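Local coordinates for protein polyphosphate kinase (Porphyromonas gingivalis, PDB 2O8R) that probably catalyses the reversible transfer of the terminal phosphate of ATP onto a growing chain of inorganic polyphosphate, with magnesium as cofactor, at residues Y99-Y103 with D104-P108. The protein carries 3 engineered substitutions. Sequence-based numbering, arbitrary orientation.
Sequences YRIFY and DQILP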
loop_
_atom_site.group_PDB
_atom_site.type_symbol
_atom_site.label_atom_id
_atom_site.label_comp_id
_atom_site.label_asym_id
_atom_site.label_seq_id
_atom_site.Cartn_x
_atom_site.Cartn_y
_atom_site.Cartn_z
ATOM N N TYR A 99 -6.296 26.431 17.209
ATOM C CA TYR A 99 -4.963 26.902 17.553
ATOM C C TYR A 99 -4.776 27.207 19.040
ATOM O O TYR A 99 -3.696 26.985 19.592
ATOM C CB TYR A 99 -4.566 28.071 16.665
ATOM C CG TYR A 99 -4.099 27.625 15.292
ATOM C CD1 TYR A 99 -2.766 27.273 15.060
ATOM C CD2 TYR A 99 -4.985 27.541 14.230
ATOM C CE1 TYR A 99 -2.334 26.861 13.803
ATOM C CE2 TYR A 99 -4.561 27.132 12.970
ATOM C CZ TYR A 99 -3.243 26.793 12.768
ATOM O OH TYR A 99 -2.843 26.403 11.520
ATOM N N ARG A 100 -5.838 27.685 19.684
ATOM C CA ARG A 100 -5.852 27.825 21.131
ATOM C C ARG A 100 -5.597 26.478 21.803
ATOM O O ARG A 100 -4.734 26.371 22.661
ATOM C CB ARG A 100 -7.166 28.444 21.617
ATOM C CG ARG A 100 -7.089 29.943 21.844
ATOM C CD ARG A 100 -8.366 30.483 22.461
ATOM N NE ARG A 100 -9.407 30.688 21.460
ATOM C CZ ARG A 100 -10.609 30.120 21.482
ATOM N NH1 ARG A 100 -10.955 29.310 22.475
ATOM N NH2 ARG A 100 -11.471 30.376 20.505
ATOM N N ILE A 101 -6.319 25.444 21.387
ATOM C CA ILE A 101 -6.095 24.105 21.928
ATOM C C ILE A 101 -4.663 23.656 21.666
ATOM O O ILE A 101 -3.992 23.160 22.565
ATOM C CB ILE A 101 -7.098 23.089 21.358
ATOM C CG1 ILE A 101 -8.509 23.504 21.749
ATOM C CG2 ILE A 101 -6.861 21.713 21.933
ATOM C CD1 ILE A 101 -9.582 22.816 20.991
ATOM N N PHE A 102 -4.187 23.882 20.446
ATOM C CA PHE A 102 -2.868 23.404 20.039
ATOM C C PHE A 102 -1.724 24.075 20.792
ATOM O O PHE A 102 -0.850 23.403 21.345
ATOM C CB PHE A 102 -2.679 23.573 18.532
ATOM C CG PHE A 102 -1.376 23.030 18.024
ATOM C CD1 PHE A 102 -1.125 21.662 18.041
ATOM C CD2 PHE A 102 -0.403 23.880 17.522
ATOM C CE1 PHE A 102 0.070 21.154 17.573
ATOM C CE2 PHE A 102 0.795 23.374 17.053
ATOM C CZ PHE A 102 1.033 22.009 17.083
ATOM N N TYR A 103 -1.746 25.399 20.822
ATOM C CA TYR A 103 -0.668 26.161 21.431
ATOM C C TYR A 103 -0.792 26.304 22.940
ATOM O O TYR A 103 0.215 26.364 23.640
ATOM C CB TYR A 103 -0.599 27.552 20.815
ATOM C CG TYR A 103 -0.022 27.584 19.429
ATOM C CD1 TYR A 103 1.300 27.257 19.212
ATOM C CD2 TYR A 103 -0.794 27.963 18.343
ATOM C CE1 TYR A 103 1.841 27.297 17.951
ATOM C CE2 TYR A 103 -0.262 28.006 17.082
ATOM C CZ TYR A 103 1.060 27.670 16.890
ATOM O OH TYR A 103 1.611 27.699 15.633
ATOM N N ASP A 104 -2.023 26.390 23.437
ATOM C CA ASP A 104 -2.242 26.653 24.855
ATOM C C ASP A 104 -2.371 25.396 25.682
ATOM O O ASP A 104 -2.220 25.438 26.900
ATOM C CB ASP A 104 -3.472 27.538 25.073
ATOM C CG ASP A 104 -3.400 28.821 24.298
ATOM O OD1 ASP A 104 -2.272 29.310 24.095
ATOM O OD2 ASP A 104 -4.460 29.336 23.889
ATOM N N GLN A 105 -2.657 24.276 25.039
ATOM C CA GLN A 105 -2.903 23.066 25.800
ATOM C C GLN A 105 -2.067 21.887 25.328
ATOM O O GLN A 105 -1.274 21.343 26.098
ATOM C CB GLN A 105 -4.393 22.736 25.806
ATOM C CG GLN A 105 -5.227 23.683 26.639
ATOM C CD GLN A 105 -6.713 23.358 26.606
ATOM O OE1 GLN A 105 -7.182 22.610 25.744
ATOM N NE2 GLN A 105 -7.462 23.925 27.550
ATOM N N ILE A 106 -2.212 21.514 24.062
ATOM C CA ILE A 106 -1.486 20.360 23.534
ATOM C C ILE A 106 0.037 20.473 23.700
ATOM O O ILE A 106 0.629 19.677 24.440
ATOM C CB ILE A 106 -1.845 20.072 22.082
ATOM C CG1 ILE A 106 -3.365 19.980 21.936
ATOM C CG2 ILE A 106 -1.151 18.792 21.602
ATOM C CD1 ILE A 106 -3.957 18.698 22.427
ATOM N N LEU A 107 0.653 21.463 23.050
ATOM C CA LEU A 107 2.115 21.659 23.158
ATOM C C LEU A 107 2.621 21.740 24.601
ATOM O O LEU A 107 3.596 21.060 24.947
ATOM C CB LEU A 107 2.619 22.853 22.327
ATOM C CG LEU A 107 2.442 22.660 20.827
ATOM C CD1 LEU A 107 3.070 23.772 20.017
ATOM C CD2 LEU A 107 3.021 21.326 20.469
ATOM N N PRO A 108 1.961 22.551 25.447
ATOM C CA PRO A 108 2.258 22.548 26.883
ATOM C C PRO A 108 2.098 21.192 27.571
ATOM O O PRO A 108 2.922 20.844 28.408
ATOM C CB PRO A 108 1.236 23.540 27.448
ATOM C CG PRO A 108 0.953 24.430 26.346
ATOM C CD PRO A 108 0.945 23.564 25.130
#
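Ile101 O takes two backbone N-H groups at once where helix 83-112, in the N-terminal helical domain of this PPK1-family kinase, widens into a pi-type turn. The bond from Ile106 N to Ile101 O, 2.8 Å long, is nearly straight at 171°. The one from Gln105 N is weak, bent to 133°. Just before the widening, Arg100 O still receives the ordinary i+4 bond, from Asp104 N at 2.8 Å. One residue on, Phe102 O is bonded by Leu107 N at 3.0 Å, again five residues along. Pro108 has no N-H to give, and the helix kinks there: its CD lies near Tyr103 O, at 3.3 Å. Within the wide turn, Gln105 O accepts a hydrogen bond from Thr109 OG1, further along the same helix.

Asp104 and Arg100 make no salt bridge, since Arg100 NE stays 5.7 Å from Asp104 OD2, and the carboxylate lies by the aliphatic CG of the arginine. The hydroxyl of Tyr99 is satisfied outside this turn, by a hydrogen bond to Tyr300 O.

On the apolar side, Phe102 has CG anti to its backbone N (chi1 -177°), which swings the ring toward Leu107. Leu107 CG sits over one face, in a CH-pi contact toward the rim, while its two methyls reach CE1, CE2 and CZ. Leu117 of strand 115-118 packs on both side chains, and Leu42 of helix 35-63 touches Phe102 and Ile106. Leu107 also runs alongside Tyr103, its CD1 standing 4.0 Å from Tyr103 CD1.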